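Local coordinates for protein hemolysin BL lytic component L1 (Bacillus cereus, PDB 7NMQ) that probably acts as a lytic component of the three-part enterotoxin hemolysin BL, an alpha-helical pore-forming toxin that damages host cell membranes, at residues 113-116 against 117-121; 134-137 against 138-141; 180-183 against 184-188; 271-275 against 276-280; 353-356 against 357-361. One frame throughout, in Å; residues are numbered along the deposited sequence. Where two conformers were deposited one is given.

Interaction 1. Residues 113-116 against 117-121. With EDO (1,2-ethanediol), chain F.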
loop_
_atom_site.group_PDB
_atom_site.type_symbol
_atom_site.label_atom_id
_atom_site.label_comp_id
_atom_site.label_asym_id
_atom_site.label_seq_id
_atom_site.Cartn_x
_atom_site.Cartn_y
_atom_site.Cartn_z
ATOM N N GLY A 113 18.486 -15.960 -26.288
ATOM C CA GLY A 113 17.734 -16.200 -25.041
ATOM C C GLY A 113 17.878 -15.026 -24.106
ATOM O O GLY A 113 16.877 -14.496 -23.570
ATOM N N ILE A 114 19.111 -14.565 -23.929
ATOM C CA ILE A 114 19.346 -13.427 -22.997
ATOM C C ILE A 114 18.678 -12.187 -23.570
ATOM O O ILE A 114 18.079 -11.428 -22.782
ATOM C CB ILE A 114 20.856 -13.251 -22.766
ATOM C CG1 ILE A 114 21.449 -14.456 -22.037
ATOM C CG2 ILE A 114 21.142 -11.939 -22.079
ATOM C CD1 ILE A 114 20.940 -14.703 -20.661
ATOM N N ASN A 115 18.762 -11.970 -24.875
ATOM C CA ASN A 115 18.086 -10.805 -25.492
ATOM C C ASN A 115 16.570 -10.853 -25.242
ATOM O O ASN A 115 15.986 -9.796 -25.006
ATOM C CB ASN A 115 18.417 -10.686 -26.979
ATOM C CG ASN A 115 18.082 -9.311 -27.487
ATOM O OD1 ASN A 115 18.655 -8.339 -27.008
ATOM N ND2 ASN A 115 17.080 -9.228 -28.342
ATOM N N ASP A 116 15.961 -12.002 -25.343
ATOM C CA ASP A 116 14.497 -12.121 -25.111
ATOM C C ASP A 116 14.188 -11.725 -23.666
ATOM O O ASP A 116 13.172 -11.065 -23.410
ATOM C CB ASP A 116 13.965 -13.531 -25.312
ATOM C CG ASP A 116 13.907 -13.958 -26.752
ATOM O OD1 ASP A 116 14.170 -13.105 -27.659
ATOM O OD2 ASP A 116 13.581 -15.150 -26.971
ATOM N N LEU A 117 15.025 -12.147 -22.726
ATOM C CA LEU A 117 14.793 -11.803 -21.303
ATOM C C LEU A 117 14.986 -10.296 -21.128
ATOM O O LEU A 117 14.180 -9.696 -20.381
ATOM C CB LEU A 117 15.726 -12.627 -20.415
ATOM C CG LEU A 117 15.382 -14.112 -20.407
ATOM C CD1 LEU A 117 16.471 -14.918 -19.726
ATOM C CD2 LEU A 117 14.053 -14.391 -19.729
ATOM N N ILE A 118 15.973 -9.690 -21.777
ATOM C CA ILE A 118 16.156 -8.216 -21.713
ATOM C C ILE A 118 14.915 -7.522 -22.257
ATOM O O ILE A 118 14.512 -6.472 -21.685
ATOM C CB ILE A 118 17.415 -7.782 -22.476
ATOM C CG1 ILE A 118 18.668 -8.294 -21.753
ATOM C CG2 ILE A 118 17.438 -6.270 -22.614
ATOM C CD1 ILE A 118 19.924 -8.202 -22.573
ATOM N N THR A 119 14.341 -8.034 -23.333
ATOM C CA THR A 119 13.134 -7.424 -23.921
ATOM C C THR A 119 12.052 -7.354 -22.825
ATOM O O THR A 119 11.407 -6.299 -22.643
ATOM C CB THR A 119 12.706 -8.179 -25.173
ATOM O OG1 THR A 119 13.727 -8.036 -26.165
ATOM C CG2 THR A 119 11.369 -7.710 -25.701
ATOM N N THR A 120 11.818 -8.436 -22.110
ATOM C CA THR A 120 10.808 -8.496 -21.031
ATOM C C THR A 120 11.167 -7.530 -19.915
ATOM O O THR A 120 10.278 -6.791 -19.439
ATOM C CB THR A 120 10.705 -9.900 -20.454
ATOM O OG1 THR A 120 10.381 -10.718 -21.591
ATOM C CG2 THR A 120 9.668 -10.000 -19.354
ATOM N N ILE A 121 12.441 -7.509 -19.510
ATOM C CA ILE A 121 12.874 -6.588 -18.437
ATOM C C ILE A 121 12.536 -5.164 -18.858
ATOM O O ILE A 121 12.018 -4.357 -18.024
ATOM C CB ILE A 121 14.365 -6.780 -18.136
ATOM C CG1 ILE A 121 14.620 -8.120 -17.477
ATOM C CG2 ILE A 121 14.881 -5.594 -17.326
ATOM C CD1 ILE A 121 16.075 -8.590 -17.552
HETATM C C1 EDO F . 16.918 -4.596 -26.293
HETATM O O1 EDO F . 18.091 -5.219 -25.785
HETATM C C2 EDO F . 15.732 -5.497 -26.258
HETATM O O2 EDO F . 16.070 -6.872 -26.173
#
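Ile118 meets Ile114 one turn back on helix 107-154. From Ile118 CB, which lies 3.5 Å from Asn115 O, the side chain divides. Ile118 CG1 leans back over the backbone, 3.4 Å from Ile114 O, because it stands anti to its own carbonyl carbon (chi1 -68°). Beyond it, Ile118 CD1 reaches the Ile114 side chain and packs 4.0 Å from Ile114 CG2, two methyls on branches that cross at a slant. The other branch, Ile118 CG2, lies 3.4 Å from O1 of a 1,2-ethanediol, probably a remnant of the crystallisation liquor. In the long-helix bundle of this ClyA-like toxin family, the two isoleucines face helix 275-325, Ile114 on Leu321 and Ile118 on Tyr318, and beta-branched aliphatics suit that buried stripe. Leu117 is turned to Tyr87 of helix 45-103. Asn115 and Thr119, also one turn apart, share the diol: its O2 gives a hydrogen bond to Asn115 OD1 (3.1 Å) and is hydrogen-bonded to Thr119 OG1 (2.6 Å), so small polar side chains suit this more open side. Beneath them the helix bond from Ile118 N to Ile114 O is 2.9 Å long, while Asp116 sends its carboxylate to Tyr94.

Interaction 2. Residues 134-137 against 138-141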
loop_
_atom_site.group_PDB
_atom_site.type_symbol
_atom_site.label_atom_id
_atom_site.label_comp_id
_atom_site.label_asym_id
_atom_site.label_seq_id
_atom_site.Cartn_x
_atom_site.Cartn_y
_atom_site.Cartn_z
ATOM N N MET A 134 -0.060 7.153 -13.624
ATOM C CA MET A 134 -1.455 6.958 -13.153
ATOM C C MET A 134 -1.543 7.303 -11.667
ATOM O O MET A 134 -2.478 8.047 -11.260
ATOM C CB MET A 134 -1.919 5.538 -13.481
ATOM C CG MET A 134 -3.272 5.147 -13.015
ATOM S SD MET A 134 -3.424 4.838 -11.229
ATOM C CE MET A 134 -2.371 3.407 -11.102
ATOM N N LEU A 135 -0.574 6.871 -10.862
ATOM C CA LEU A 135 -0.626 7.170 -9.412
ATOM C C LEU A 135 -0.393 8.643 -9.131
ATOM O O LEU A 135 -1.004 9.156 -8.160
ATOM C CB LEU A 135 0.355 6.322 -8.629
ATOM C CG LEU A 135 0.005 4.857 -8.562
ATOM C CD1 LEU A 135 1.135 4.113 -7.879
ATOM C CD2 LEU A 135 -1.316 4.622 -7.843
ATOM N N GLN A 136 0.462 9.301 -9.891
ATOM C CA GLN A 136 0.725 10.735 -9.685
ATOM C C GLN A 136 -0.561 11.497 -9.980
ATOM O O GLN A 136 -0.891 12.377 -9.157
ATOM C CB GLN A 136 1.900 11.213 -10.538
ATOM C CG GLN A 136 2.328 12.611 -10.109
ATOM C CD GLN A 136 2.611 12.642 -8.623
ATOM O OE1 GLN A 136 1.956 13.337 -7.838
ATOM N NE2 GLN A 136 3.617 11.885 -8.226
ATOM N N ASP A 137 -1.270 11.144 -11.055
ATOM C CA ASP A 137 -2.554 11.785 -11.419
ATOM C C ASP A 137 -3.538 11.588 -10.241
ATOM O O ASP A 137 -4.233 12.533 -9.822
ATOM C CB ASP A 137 -3.141 11.250 -12.721
ATOM C CG ASP A 137 -2.363 11.593 -13.987
ATOM O OD1 ASP A 137 -1.573 12.565 -13.965
ATOM O OD2 ASP A 137 -2.586 10.908 -14.995
ATOM N N PHE A 138 -3.592 10.379 -9.712
ATOM C CA PHE A 138 -4.528 10.037 -8.639
ATOM C C PHE A 138 -4.133 10.784 -7.381
ATOM O O PHE A 138 -4.993 11.320 -6.663
ATOM C CB PHE A 138 -4.504 8.542 -8.421
ATOM C CG PHE A 138 -5.483 8.055 -7.391
ATOM C CD1 PHE A 138 -6.794 8.520 -7.353
ATOM C CD2 PHE A 138 -5.099 7.087 -6.499
ATOM C CE1 PHE A 138 -7.675 8.055 -6.378
ATOM C CE2 PHE A 138 -5.987 6.572 -5.570
ATOM C CZ PHE A 138 -7.284 7.042 -5.544
ATOM N N LYS A 139 -2.842 10.907 -7.093
ATOM C CA LYS A 139 -2.358 11.664 -5.925
ATOM C C LYS A 139 -2.850 13.104 -6.045
ATOM O O LYS A 139 -3.288 13.691 -5.031
ATOM C CB LYS A 139 -0.836 11.569 -5.823
ATOM C CG LYS A 139 -0.298 11.773 -4.439
ATOM C CD LYS A 139 -0.234 13.164 -3.977
ATOM C CE LYS A 139 0.490 14.090 -4.910
ATOM N NZ LYS A 139 1.908 13.696 -5.039
ATOM N N GLY A 140 -2.787 13.678 -7.229
ATOM C CA GLY A 140 -3.288 15.047 -7.426
ATOM C C GLY A 140 -4.764 15.147 -7.058
ATOM O O GLY A 140 -5.155 16.119 -6.359
ATOM N N LYS A 141 -5.583 14.168 -7.457
ATOM C CA LYS A 141 -7.039 14.163 -7.121
ATOM C C LYS A 141 -7.231 13.970 -5.622
ATOM O O LYS A 141 -8.074 14.673 -5.041
ATOM C CB LYS A 141 -7.762 13.063 -7.900
ATOM C CG LYS A 141 -7.783 13.247 -9.405
ATOM C CD LYS A 141 -8.409 14.497 -9.939
ATOM C CE LYS A 141 -8.337 14.608 -11.455
ATOM N NZ LYS A 141 -9.459 13.915 -12.149
#
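Phe138 begins the second half of this piece of helix 107-154, its N bonded to Met134 O (3.0 Å) one turn back. Phe138 CB rests 3.5 Å from Met134 O, but the ring leads away from Met134: CG is anti to the backbone N (chi1 -177°), and the aromatic group goes to helix 45-103, where it meets the ring of Tyr68 at about 45° and touches Trp69. Met134 touches Tyr68 too, so a flexible thioether and a flat ring serve one interface.

Lys139 follows, its N held by Leu135 O at 2.8 Å. Its side chain bends at three successive torsions, and this folding brings the ammonium back beside Gln136, the two chains lying side by side and pointing the same way. In one of two modelled conformers of Gln136, Lys139 NZ meets Gln136 OE1 at 2.8 Å, in the plane of the amide carbonyl and on a lone pair. There Gln136 is bent at chi2 (54°), which turns its amide to the lysine. Lys139 CE also lies 3.4 Å from Gln136 OE1.

At Gly140 the backbone continues with a bond to Gln136 O. Lys141 closes the turn through Asp137 O and passes its CG 3.6 Å from that oxygen, while the Asp137 carboxylate is paired with Lys133.

Lys139 NZ has a second partner, a salt bridge to Asp298 of helix 275-325. Where Gln136 adopts this conformer, the neutral amide contributes a dipole rather than a charge: it probably helps orient the ammonium and favours its protonated form, leaving Asp298 to balance the charge between helices.

Interaction 3. Residues 180-183 against 184-188. With EDO (1,2-ethanediol), chain G.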
loop_
_atom_site.group_PDB
_atom_site.type_symbol
_atom_site.label_atom_id
_atom_site.label_comp_id
_atom_site.label_asym_id
_atom_site.label_seq_id
_atom_site.Cartn_x
_atom_site.Cartn_y
_atom_site.Cartn_z
ATOM N N ILE A 180 -9.517 13.751 18.913
ATOM C CA ILE A 180 -9.592 12.856 17.719
ATOM C C ILE A 180 -8.261 12.887 16.970
ATOM O O ILE A 180 -7.732 11.829 16.667
ATOM C CB ILE A 180 -10.756 13.251 16.805
ATOM C CG1 ILE A 180 -12.078 12.982 17.529
ATOM C CG2 ILE A 180 -10.656 12.552 15.455
ATOM C CD1 ILE A 180 -12.143 11.620 18.192
ATOM N N GLU A 181 -7.775 14.081 16.650
ATOM C CA GLU A 181 -6.539 14.227 15.837
ATOM C C GLU A 181 -5.394 13.484 16.530
ATOM O O GLU A 181 -4.659 12.745 15.850
ATOM C CB GLU A 181 -6.183 15.705 15.660
ATOM C CG GLU A 181 -7.097 16.409 14.678
ATOM C CD GLU A 181 -7.080 17.936 14.678
ATOM O OE1 GLU A 181 -6.575 18.534 15.673
ATOM O OE2 GLU A 181 -7.656 18.544 13.729
ATOM N N GLN A 182 -5.280 13.620 17.836
ATOM C CA GLN A 182 -4.227 12.904 18.592
ATOM C C GLN A 182 -4.436 11.390 18.523
ATOM O O GLN A 182 -3.456 10.658 18.329
ATOM C CB GLN A 182 -4.141 13.348 20.054
ATOM C CG GLN A 182 -2.949 12.730 20.788
ATOM C CD GLN A 182 -1.606 13.007 20.134
ATOM O OE1 GLN A 182 -1.075 14.111 20.191
ATOM N NE2 GLN A 182 -1.026 11.999 19.496
ATOM N N LEU A 183 -5.657 10.916 18.756
ATOM C CA LEU A 183 -5.953 9.461 18.748
ATOM C C LEU A 183 -5.592 8.916 17.359
ATOM O O LEU A 183 -5.000 7.821 17.253
ATOM C CB LEU A 183 -7.436 9.214 19.035
ATOM C CG LEU A 183 -7.839 9.395 20.491
ATOM C CD1 LEU A 183 -9.355 9.326 20.649
ATOM C CD2 LEU A 183 -7.139 8.375 21.362
ATOM N N ARG A 184 -5.979 9.588 16.294
ATOM C CA ARG A 184 -5.731 9.089 14.923
ATOM C C ARG A 184 -4.222 9.070 14.632
ATOM O O ARG A 184 -3.751 8.119 13.995
ATOM C CB ARG A 184 -6.492 9.940 13.914
ATOM C CG ARG A 184 -7.989 9.670 13.880
ATOM C CD ARG A 184 -8.325 8.213 13.532
ATOM N NE ARG A 184 -7.743 7.754 12.275
ATOM C CZ ARG A 184 -8.144 8.102 11.069
ATOM N NH1 ARG A 184 -9.179 8.911 10.935
ATOM N NH2 ARG A 184 -7.495 7.654 9.987
ATOM N N SER A 185 -3.446 10.049 15.086
ATOM C CA SER A 185 -1.987 10.051 14.783
ATOM C C SER A 185 -1.295 8.961 15.627
ATOM O O SER A 185 -0.400 8.267 15.124
ATOM C CB SER A 185 -1.382 11.419 14.942
ATOM O OG SER A 185 -1.622 11.955 16.228
ATOM N N THR A 186 -1.740 8.746 16.862
ATOM C CA THR A 186 -1.216 7.645 17.699
ATOM C C THR A 186 -1.558 6.326 17.024
ATOM O O THR A 186 -0.711 5.422 16.967
ATOM C CB THR A 186 -1.723 7.747 19.137
ATOM O OG1 THR A 186 -1.310 9.021 19.627
ATOM C CG2 THR A 186 -1.242 6.646 20.042
ATOM N N GLN A 187 -2.788 6.185 16.571
ATOM C CA GLN A 187 -3.255 4.917 16.002
ATOM C C GLN A 187 -2.458 4.599 14.738
ATOM O O GLN A 187 -2.086 3.406 14.506
ATOM C CB GLN A 187 -4.738 5.058 15.661
ATOM C CG GLN A 187 -5.362 3.755 15.267
ATOM C CD GLN A 187 -6.836 3.848 14.993
ATOM O OE1 GLN A 187 -7.633 2.972 15.368
ATOM N NE2 GLN A 187 -7.201 4.911 14.322
ATOM N N LYS A 188 -2.216 5.592 13.890
ATOM C CA LYS A 188 -1.485 5.351 12.631
ATOM C C LYS A 188 -0.078 4.879 12.971
ATOM O O LYS A 188 0.407 3.988 12.258
ATOM C CB LYS A 188 -1.440 6.645 11.824
ATOM C CG LYS A 188 -0.764 6.489 10.468
ATOM C CD LYS A 188 -0.844 7.668 9.572
ATOM C CE LYS A 188 -0.343 7.349 8.177
ATOM N NZ LYS A 188 -0.637 5.956 7.729
HETATM C C1 EDO G . -4.208 5.083 10.465
HETATM O O1 EDO G . -4.370 3.772 10.905
HETATM C C2 EDO G . -5.264 5.996 10.938
HETATM O O2 EDO G . -5.227 6.442 12.284
#
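Gln187 N gives Leu183 O a hydrogen bond of 2.8 Å, one of the backbone links that run along this part of helix 173-200. Beside it, Gln182 bends at chi2 (56°) and passes obliquely across Thr186. Its amide, Gln182 NE2, gives Thr186 OG1 a bond of 3.0 Å that lies near the amide plane, a link that suits a long amide one turn before a hydroxyl. On another side of the helix the Arg184 side chain, bent at chi2 and chi3, curls so that its NE comes round near its own carbonyl. A 1,2-ethanediol, probably from the crystallisation liquor, is modelled between them, its O2 hydrogen-bonded to both Arg184 NE and Arg184 O. Arg184 NH2 is hydrogen-bonded to Thr289 of helix 275-325, and NH1 only weakly to Asn285. Glu181 turns to Gln177 and Lys287. Ile180 and Arg184 meet both helix 247-272 and helix 275-325, Thr186 and Gln187 also lean on helix 247-272, and Gln182 is exposed. Such a mixture of apolar contacts and polar links to two neighbours is characteristic of a helix packed within the long-helix bundle of the ClyA-like toxins.

Interaction 4. Residues 271-275 against 276-280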
loop_
_atom_site.group_PDB
_atom_site.type_symbol
_atom_site.label_atom_id
_atom_site.label_comp_id
_atom_site.label_asym_id
_atom_site.label_seq_id
_atom_site.Cartn_x
_atom_site.Cartn_y
_atom_site.Cartn_z
ATOM N N MET A 271 -20.569 7.480 20.534
ATOM C CA MET A 271 -21.808 6.990 21.217
ATOM C C MET A 271 -22.340 8.045 22.182
ATOM O O MET A 271 -23.572 8.202 22.292
ATOM C CB MET A 271 -21.495 5.731 22.027
ATOM C CG MET A 271 -21.484 4.547 21.182
ATOM S SD MET A 271 -20.837 3.147 22.090
ATOM C CE MET A 271 -20.607 1.983 20.744
ATOM N N LYS A 272 -21.438 8.702 22.900
ATOM C CA LYS A 272 -21.848 9.630 23.972
ATOM C C LYS A 272 -22.134 11.036 23.434
ATOM O O LYS A 272 -22.754 11.819 24.171
ATOM C CB LYS A 272 -20.830 9.605 25.108
ATOM C CG LYS A 272 -19.623 10.507 24.982
ATOM C CD LYS A 272 -18.701 10.334 26.162
ATOM C CE LYS A 272 -17.358 10.999 25.968
ATOM N NZ LYS A 272 -16.330 10.360 26.827
ATOM N N ALA A 273 -21.789 11.337 22.194
ATOM C CA ALA A 273 -21.890 12.707 21.652
ATOM C C ALA A 273 -23.291 12.983 21.097
ATOM O O ALA A 273 -23.927 12.087 20.532
ATOM C CB ALA A 273 -20.831 12.865 20.585
ATOM N N ASP A 274 -23.726 14.236 21.203
ATOM C CA ASP A 274 -24.926 14.741 20.506
ATOM C C ASP A 274 -24.625 14.904 19.011
ATOM O O ASP A 274 -23.511 14.673 18.594
ATOM C CB ASP A 274 -25.402 16.048 21.152
ATOM C CG ASP A 274 -24.526 17.270 20.917
ATOM O OD1 ASP A 274 -23.479 17.162 20.228
ATOM O OD2 ASP A 274 -24.945 18.363 21.360
ATOM N N ARG A 275 -25.601 15.361 18.231
ATOM C CA ARG A 275 -25.479 15.376 16.754
ATOM C C ARG A 275 -24.301 16.283 16.351
ATOM O O ARG A 275 -23.549 15.936 15.432
ATOM C CB ARG A 275 -26.786 15.765 16.064
ATOM C CG ARG A 275 -26.632 15.857 14.561
ATOM C CD ARG A 275 -27.983 15.983 13.890
ATOM N NE ARG A 275 -28.847 14.835 14.074
ATOM C CZ ARG A 275 -30.110 14.753 13.625
ATOM N NH1 ARG A 275 -30.664 15.784 13.040
ATOM N NH2 ARG A 275 -30.819 13.657 13.797
ATOM N N ALA A 276 -24.229 17.513 16.875
ATOM C CA ALA A 276 -23.152 18.451 16.501
ATOM C C ALA A 276 -21.788 17.838 16.830
ATOM O O ALA A 276 -20.873 17.918 15.996
ATOM C CB ALA A 276 -23.333 19.764 17.209
ATOM N N ASN A 277 -21.643 17.251 18.002
ATOM C CA ASN A 277 -20.340 16.692 18.425
ATOM C C ASN A 277 -20.055 15.450 17.603
ATOM O O ASN A 277 -18.850 15.231 17.234
ATOM C CB ASN A 277 -20.320 16.455 19.923
ATOM C CG ASN A 277 -20.105 17.757 20.671
ATOM O OD1 ASN A 277 -20.997 18.293 21.297
ATOM N ND2 ASN A 277 -18.888 18.247 20.683
ATOM N N GLN A 278 -21.053 14.675 17.232
ATOM C CA GLN A 278 -20.825 13.527 16.312
ATOM C C GLN A 278 -20.289 14.034 14.976
ATOM O O GLN A 278 -19.473 13.355 14.357
ATOM C CB GLN A 278 -22.084 12.685 16.111
ATOM C CG GLN A 278 -22.385 11.842 17.317
ATOM C CD GLN A 278 -23.579 10.946 17.147
ATOM O OE1 GLN A 278 -24.414 11.133 16.267
ATOM N NE2 GLN A 278 -23.660 9.961 18.010
ATOM N N ALA A 279 -20.759 15.187 14.526
ATOM C CA ALA A 279 -20.303 15.756 13.250
ATOM C C ALA A 279 -18.840 16.166 13.403
ATOM O O ALA A 279 -18.077 15.953 12.487
ATOM C CB ALA A 279 -21.140 16.943 12.836
ATOM N N VAL A 280 -18.468 16.785 14.500
ATOM C CA VAL A 280 -17.042 17.151 14.706
ATOM C C VAL A 280 -16.196 15.883 14.622
ATOM O O VAL A 280 -15.126 15.879 13.984
ATOM C CB VAL A 280 -16.853 17.862 16.042
ATOM C CG1 VAL A 280 -15.377 18.028 16.361
ATOM C CG2 VAL A 280 -17.595 19.171 16.008
#
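Asp274 OD1 accepts the backbone N-H of Asn277 at 2.9 Å, a nearly straight bond (161°) that meets the oxygen almost along its C-O axis. This is the N-cap of helix 275-325: Asp274 stands just before the first turn, and its CG sits between the backbone N and the carbonyl carbon (chi1 71°), the rotamer that folds a short carboxylate back over the helix start. The carbonyl oxygen Asp274 O receives Gln278 N at 2.8 Å, so Asp274 holds the opening turn through both side chain and backbone.

The close part of the contact lies inside this turn. Ala273 CB is directed to the helix and packs 3.7 Å from Asn277 CB and 3.8 Å from Gln278 CG; a bare methyl can approach the helix start closely. Asn277 continues inward to Ile173 and Leu176 of helix 173-200, and the Gln278 amide is bonded to Ser270 at the end of the preceding helix.

The other side is looser. Arg275 gives the helix its backbone, Arg275 O accepting Ala279 N at 3.0 Å, while its exposed side chain extends to Ser40 O in a loop.

Because the first backbone N-H groups of a helix lack carbonyl partners of the preceding turn, the negatively charged aspartate supplies one acceptor and probably interacts favourably with the positive end of the helix dipole.

Interaction 5. Residues 353-356 against 357-361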
loop_
_atom_site.group_PDB
_atom_site.type_symbol
_atom_site.label_atom_id
_atom_site.label_comp_id
_atom_site.label_asym_id
_atom_site.label_seq_id
_atom_site.Cartn_x
_atom_site.Cartn_y
_atom_site.Cartn_z
ATOM N N ASP A 353 5.172 -15.133 -3.459
ATOM C CA ASP A 353 4.903 -13.849 -2.763
ATOM C C ASP A 353 4.465 -12.776 -3.773
ATOM O O ASP A 353 3.561 -11.962 -3.474
ATOM C CB ASP A 353 6.108 -13.503 -1.903
ATOM C CG ASP A 353 6.162 -14.400 -0.665
ATOM O OD1 ASP A 353 5.070 -14.890 -0.208
ATOM O OD2 ASP A 353 7.258 -14.644 -0.181
ATOM N N ALA A 354 5.112 -12.710 -4.938
ATOM C CA ALA A 354 4.677 -11.804 -6.016
ATOM C C ALA A 354 3.248 -12.161 -6.419
ATOM O O ALA A 354 2.440 -11.256 -6.676
ATOM C CB ALA A 354 5.618 -11.857 -7.192
ATOM N N GLU A 355 2.945 -13.451 -6.497
ATOM C CA GLU A 355 1.614 -13.924 -6.904
ATOM C C GLU A 355 0.605 -13.364 -5.878
ATOM O O GLU A 355 -0.472 -12.851 -6.269
ATOM C CB GLU A 355 1.627 -15.443 -6.909
ATOM C CG GLU A 355 0.283 -16.035 -7.160
ATOM C CD GLU A 355 -0.188 -16.038 -8.591
ATOM O OE1 GLU A 355 0.669 -16.084 -9.482
ATOM O OE2 GLU A 355 -1.434 -16.073 -8.798
ATOM N N PHE A 356 0.928 -13.435 -4.589
ATOM C CA PHE A 356 0.043 -12.920 -3.513
ATOM C C PHE A 356 -0.248 -11.442 -3.730
ATOM O O PHE A 356 -1.441 -11.031 -3.675
ATOM C CB PHE A 356 0.618 -13.170 -2.128
ATOM C CG PHE A 356 -0.277 -12.623 -1.049
ATOM C CD1 PHE A 356 -0.241 -11.279 -0.705
ATOM C CD2 PHE A 356 -1.210 -13.435 -0.419
ATOM C CE1 PHE A 356 -1.050 -10.777 0.316
ATOM C CE2 PHE A 356 -2.027 -12.934 0.583
ATOM C CZ PHE A 356 -1.950 -11.598 0.951
ATOM N N ILE A 357 0.795 -10.660 -3.990
ATOM C CA ILE A 357 0.621 -9.185 -4.107
ATOM C C ILE A 357 -0.190 -8.850 -5.359
ATOM O O ILE A 357 -0.829 -7.763 -5.408
ATOM C CB ILE A 357 1.981 -8.460 -4.066
ATOM C CG1 ILE A 357 2.600 -8.692 -2.694
ATOM C CG2 ILE A 357 1.853 -6.975 -4.401
ATOM C CD1 ILE A 357 3.982 -8.200 -2.525
ATOM N N SER A 358 -0.148 -9.694 -6.380
ATOM C CA SER A 358 -0.847 -9.470 -7.660
ATOM C C SER A 358 -2.360 -9.674 -7.540
ATOM O O SER A 358 -3.053 -9.445 -8.544
ATOM C CB SER A 358 -0.326 -10.367 -8.742
ATOM O OG SER A 358 -0.736 -11.711 -8.600
ATOM N N LYS A 359 -2.846 -10.176 -6.401
ATOM C CA LYS A 359 -4.277 -10.529 -6.236
ATOM C C LYS A 359 -4.828 -9.756 -5.045
ATOM O O LYS A 359 -4.055 -9.387 -4.172
ATOM C CB LYS A 359 -4.389 -12.027 -6.013
ATOM C CG LYS A 359 -4.099 -12.829 -7.268
ATOM C CD LYS A 359 -4.298 -14.277 -7.088
ATOM C CE LYS A 359 -3.114 -14.962 -6.443
ATOM N NZ LYS A 359 -3.095 -16.406 -6.788
ATOM N N ASP A 360 -6.120 -9.469 -5.056
ATOM C CA ASP A 360 -6.673 -8.723 -3.922
ATOM C C ASP A 360 -6.311 -9.408 -2.614
ATOM O O ASP A 360 -6.448 -10.633 -2.495
ATOM C CB ASP A 360 -8.189 -8.628 -4.007
ATOM C CG ASP A 360 -8.666 -7.600 -5.010
ATOM O OD1 ASP A 360 -7.839 -6.768 -5.443
ATOM O OD2 ASP A 360 -9.878 -7.654 -5.354
ATOM N N ILE A 361 -6.016 -8.597 -1.607
ATOM C CA ILE A 361 -6.018 -9.095 -0.215
ATOM C C ILE A 361 -7.445 -9.499 0.138
ATOM O O ILE A 361 -8.399 -8.739 -0.138
ATOM C CB ILE A 361 -5.483 -8.013 0.726
ATOM C CG1 ILE A 361 -4.071 -7.575 0.323
ATOM C CG2 ILE A 361 -5.564 -8.484 2.170
ATOM C CD1 ILE A 361 -3.727 -6.239 0.875
HETATM O O HOH W 1 -3.731 -11.994 -2.330
#
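Helix 330-357 runs out here: Ile357 N still bonds to Asp353 O and Ser358 N to Ala354 O, but Lys359 N turns to Phe356 O (3.2 Å), approaching from above the carbonyl plane, and the chain then becomes extended. Glu355 and Lys359 join across this ending by a salt bridge, OE2 to NZ at 2.6 Å. The two side chains pass obliquely; NZ uses the lone pair of OE2 that faces away from the other oxygen, leaving OE1 to Arg82 of helix 45-103. Glu355 is bent at chi2 (78°), which brings its carboxylate over to the lysine. Ser358 OG gives a hydrogen bond to Glu355 O at 2.6 Å, and a short hydroxyl suits a terminus where carbonyls lose their usual N-H partners. Below, Phe356 lays its CE1 4.4 Å from Ile361 CG1, and both touch helix 203-216, at Ile207 and Ile210. A water over the centre of one face of the Phe356 ring probably links Phe356 O and Asp360 O, bridging helix end and tail. Hydroxyl, turned-back amide and water thus gather round the last carbonyls, while Glu355, set between lysine and arginine, is probably held firmly in its ionised form.

Interactions 1 and 2 sit on the same helix, 107-154, with centres 31 Å apart, and both face helices 45-103 and 275-325; aliphatic packing marks the first, a shared lysine charge the second. Interaction 3, on helix 173-200, also reaches helix 275-325, whose start is capped in interaction 4; these two approach to about 5 Å between nearest atoms without touching. All five are partly buried. Interactions 1 to 3 lie within continuous helix, each mixing apolar contacts with polar links to neighbouring helices. Interactions 4 and 5 instead mark a helix beginning and a helix ending, so backbone groups take side-chain or water partners there. Interaction 5 lies nearest the centre of the chain, interaction 4 farthest out.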